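Local coordinates for protein putative mannose-1-phosphate guanylyl transferase (Thermus thermophilus, PDB 2CU2) that probably transfers a guanylyl group from GTP to mannose 1-phosphate, making the activated sugar GDP-mannose, at residues 148-153 with 182-186. Numbering follows the deposited sequence.
Sequences YGYIRL and GYVWN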
ATOM      1  N   TYR A 148       8.225  28.131   1.170  1.00 34.45           N
ATOM      2  CA  TYR A 148       9.377  28.640   1.902  1.00 31.67           C
ATOM      3  C   TYR A 148       9.339  30.150   2.033  1.00 30.88           C
ATOM      4  O   TYR A 148       8.608  30.847   1.319  1.00 31.66           O
ATOM      5  CB  TYR A 148      10.682  28.284   1.190  1.00 32.15           C
ATOM      6  CG  TYR A 148      11.008  26.818   1.102  1.00 33.38           C
ATOM      7  CD1 TYR A 148      10.281  25.872   1.821  1.00 35.25           C
ATOM      8  CD2 TYR A 148      12.084  26.378   0.327  1.00 34.33           C
ATOM      9  CE1 TYR A 148      10.617  24.517   1.775  1.00 33.69           C
ATOM     10  CE2 TYR A 148      12.429  25.028   0.274  1.00 35.04           C
ATOM     11  CZ  TYR A 148      11.691  24.107   1.001  1.00 34.22           C
ATOM     12  OH  TYR A 148      12.031  22.779   0.957  1.00 36.78           O
ATOM     13  N   GLY A 149      10.134  30.645   2.969  1.00 29.41           N
ATOM     14  CA  GLY A 149      10.271  32.072   3.144  1.00 27.58           C
ATOM     15  C   GLY A 149      11.532  32.398   2.362  1.00 27.58           C
ATOM     16  O   GLY A 149      12.390  31.528   2.181  1.00 28.05           O
ATOM     17  N   TYR A 150      11.647  33.628   1.884  1.00 27.22           N
ATOM     18  CA  TYR A 150      12.819  34.054   1.131  1.00 30.24           C
ATOM     19  C   TYR A 150      13.462  35.249   1.820  1.00 31.67           C
ATOM     20  O   TYR A 150      12.842  35.884   2.672  1.00 31.85           O
ATOM     21  CB  TYR A 150      12.431  34.443  -0.301  1.00 28.80           C
ATOM     22  CG  TYR A 150      11.999  33.277  -1.173  1.00 28.25           C
ATOM     23  CD1 TYR A 150      10.848  32.545  -0.876  1.00 27.37           C
ATOM     24  CD2 TYR A 150      12.742  32.912  -2.298  1.00 27.12           C
ATOM     25  CE1 TYR A 150      10.448  31.480  -1.675  1.00 27.13           C
ATOM     26  CE2 TYR A 150      12.349  31.848  -3.108  1.00 27.26           C
ATOM     27  CZ  TYR A 150      11.205  31.138  -2.784  1.00 26.17           C
ATOM     28  OH  TYR A 150      10.830  30.069  -3.547  1.00 28.90           O
ATOM     29  N   ILE A 151      14.704  35.546   1.445  1.00 31.74           N
ATOM     30  CA  ILE A 151      15.435  36.674   2.008  1.00 33.83           C
ATOM     31  C   ILE A 151      16.045  37.534   0.900  1.00 36.04           C
ATOM     32  O   ILE A 151      16.615  37.007  -0.054  1.00 34.99           O
ATOM     33  CB  ILE A 151      16.588  36.212   2.912  1.00 33.09           C
ATOM     34  CG1 ILE A 151      16.069  35.282   4.014  1.00 35.43           C
ATOM     35  CG2 ILE A 151      17.272  37.426   3.524  1.00 33.68           C
ATOM     36  CD1 ILE A 151      17.177  34.679   4.872  1.00 33.16           C
ATOM     37  N   ARG A 152      15.922  38.854   1.033  1.00 37.32           N
ATOM     38  CA  ARG A 152      16.488  39.786   0.059  1.00 39.72           C
ATOM     39  C   ARG A 152      17.936  40.008   0.443  1.00 40.02           C
ATOM     40  O   ARG A 152      18.229  40.289   1.603  1.00 41.25           O
ATOM     41  CB  ARG A 152      15.796  41.153   0.102  1.00 39.83           C
ATOM     42  CG  ARG A 152      14.303  41.166  -0.109  1.00 42.69           C
ATOM     43  CD  ARG A 152      13.854  42.602  -0.401  1.00 46.40           C
ATOM     44  NE  ARG A 152      12.403  42.756  -0.410  1.00 49.41           N
ATOM     45  CZ  ARG A 152      11.655  42.858   0.686  1.00 51.97           C
ATOM     46  NH1 ARG A 152      12.222  42.826   1.888  1.00 53.18           N
ATOM     47  NH2 ARG A 152      10.339  42.987   0.580  1.00 53.53           N
ATOM     48  N   LEU A 153      18.841  39.906  -0.520  1.00 40.27           N
ATOM     49  CA  LEU A 153      20.249  40.111  -0.226  1.00 41.48           C
ATOM     50  C   LEU A 153      20.768  41.462  -0.695  1.00 43.13           C
ATOM     51  O   LEU A 153      20.460  41.911  -1.797  1.00 42.95           O
ATOM     52  CB  LEU A 153      21.092  39.020  -0.875  1.00 42.64           C
ATOM     53  CG  LEU A 153      20.864  37.568  -0.464  1.00 41.98           C
ATOM     54  CD1 LEU A 153      21.894  36.705  -1.185  1.00 41.56           C
ATOM     55  CD2 LEU A 153      20.991  37.413   1.051  1.00 41.44           C
ATOM     56  N   GLY A 182      17.268  37.590  -7.347  1.00 32.36           N
ATOM     57  CA  GLY A 182      18.429  37.247  -6.533  1.00 30.83           C
ATOM     58  C   GLY A 182      18.051  36.883  -5.089  1.00 31.41           C
ATOM     59  O   GLY A 182      18.882  36.837  -4.192  1.00 32.17           O
ATOM     60  N   TYR A 183      16.745  36.650  -4.865  1.00 30.55           N
ATOM     61  CA  TYR A 183      16.293  36.238  -3.542  1.00 31.58           C
ATOM     62  C   TYR A 183      16.756  34.818  -3.205  1.00 31.68           C
ATOM     63  O   TYR A 183      16.885  33.958  -4.066  1.00 31.93           O
ATOM     64  CB  TYR A 183      14.766  36.308  -3.515  1.00 33.73           C
ATOM     65  CG  TYR A 183      14.326  37.728  -3.464  1.00 37.92           C
ATOM     66  CD1 TYR A 183      15.073  38.709  -4.110  1.00 39.65           C
ATOM     67  CD2 TYR A 183      13.166  38.085  -2.776  1.00 40.39           C
ATOM     68  CE1 TYR A 183      14.660  40.033  -4.077  1.00 41.18           C
ATOM     69  CE2 TYR A 183      12.758  39.409  -2.736  1.00 42.54           C
ATOM     70  CZ  TYR A 183      13.502  40.381  -3.380  1.00 42.22           C
ATOM     71  OH  TYR A 183      13.095  41.701  -3.355  1.00 44.46           O
ATOM     72  N   VAL A 184      17.042  34.574  -1.910  1.00 30.32           N
ATOM     73  CA  VAL A 184      17.428  33.222  -1.503  1.00 30.89           C
ATOM     74  C   VAL A 184      16.474  32.648  -0.448  1.00 31.19           C
ATOM     75  O   VAL A 184      15.714  33.364   0.190  1.00 33.09           O
ATOM     76  CB  VAL A 184      18.856  33.275  -0.949  1.00 31.42           C
ATOM     77  CG1 VAL A 184      19.818  33.761  -2.031  1.00 30.89           C
ATOM     78  CG2 VAL A 184      18.927  34.207   0.245  1.00 31.06           C
ATOM     79  N   TRP A 185      16.497  31.299  -0.323  1.00 28.90           N
ATOM     80  CA  TRP A 185      15.628  30.629   0.645  1.00 27.43           C
ATOM     81  C   TRP A 185      16.104  30.883   2.078  1.00 28.07           C
ATOM     82  O   TRP A 185      17.293  30.870   2.383  1.00 26.83           O
ATOM     83  CB  TRP A 185      15.642  29.116   0.373  1.00 26.37           C
ATOM     84  CG  TRP A 185      14.833  28.732  -0.814  1.00 27.39           C
ATOM     85  CD1 TRP A 185      13.693  29.387  -1.339  1.00 28.19           C
ATOM     86  CD2 TRP A 185      15.000  27.515  -1.595  1.00 25.49           C
ATOM     87  NE1 TRP A 185      13.141  28.710  -2.387  1.00 27.96           N
ATOM     88  CE2 TRP A 185      13.971  27.488  -2.569  1.00 26.71           C
ATOM     89  CE3 TRP A 185      15.921  26.457  -1.544  1.00 26.88           C
ATOM     90  CZ2 TRP A 185      13.903  26.435  -3.469  1.00 27.14           C
ATOM     91  CZ3 TRP A 185      15.856  25.400  -2.442  1.00 29.22           C
ATOM     92  CH2 TRP A 185      14.836  25.393  -3.409  1.00 27.60           C
ATOM     93  N   ASN A 186      15.128  31.151   2.973  1.00 26.49           N
ATOM     94  CA  ASN A 186      15.429  31.229   4.400  1.00 28.42           C
ATOM     95  C   ASN A 186      15.665  29.822   4.963  1.00 27.91           C
ATOM     96  O   ASN A 186      14.791  28.965   4.939  1.00 28.02           O
ATOM     97  CB  ASN A 186      14.213  31.860   5.090  1.00 29.45           C
ATOM     98  CG  ASN A 186      14.490  32.109   6.553  1.00 33.34           C
ATOM     99  OD1 ASN A 186      15.151  31.334   7.241  1.00 34.15           O
ATOM    100  ND2 ASN A 186      13.903  33.212   7.052  1.00 34.48           N
TER
HETATM  101  O   HOH W   1      12.065  28.884   4.429  1.00 39.65           O
HETATM  102  O   HOH W   2      11.685  34.669   5.024  1.00 46.33           O
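The indole of Trp185 meets two tyrosines in different ways, one over its face and one at its edge. On the face it receives the rim of Tyr148: Tyr148 CD2 lies 3.6 Å from Trp185 CE2, and the planes stand at 86°, a T-shaped pair. The indole's own edge is turned to Tyr150, where Trp185 CD1 sits over the ring face, 3.3 Å from Tyr150 CE2, in an offset edge-to-face pair. Tryptophan suits this corner because its rim also carries an N-H: Trp185 NE1 donates to Tyr150 OH at 2.9 Å, with the oxygen in the indole plane, which helps hold the indole's rotation. The two hydroxyls have further partners, Tyr150 OH the carbonyl of Glu145 and Tyr148 OH the carboxylate of Asp255.

The two backbones pair antiparallel. Ile151 and Val184 form a hydrogen-bonded pair, Ile151 N reaching Val184 O at 2.7 Å and Val184 N returning to Ile151 O, while Asn186 N makes a nearly straight bond to Gly149 O. A water accepts from Gly149 N and donates to Asn186 O, extending this link.

On the sheet face carrying Ile151 and Val184, Leu153 crosses Val184 at about a right angle, Leu153 CD1 3.7 Å from Val184 CG1. Ile151 CG1, anti to the carbonyl carbon (chi1 -56°), sends CD1 across to Asn186 CA, 3.9 Å away. Val246 and Leu248 add to this apolar layer. Arg152 lies alongside Tyr183, Arg152 CG 3.5 Å from Tyr183 CZ; its long aliphatic stem suits a flat neighbour, which Tyr178 also meets. Gly182, with positive phi, ends helix 172-180 in a Schellman motif. The two segments form a short, twisted antiparallel pairing (strand directions 130° apart) with an aromatic cluster at one end, within the mixed sheet of a GT-A-type nucleotidyltransferase domain.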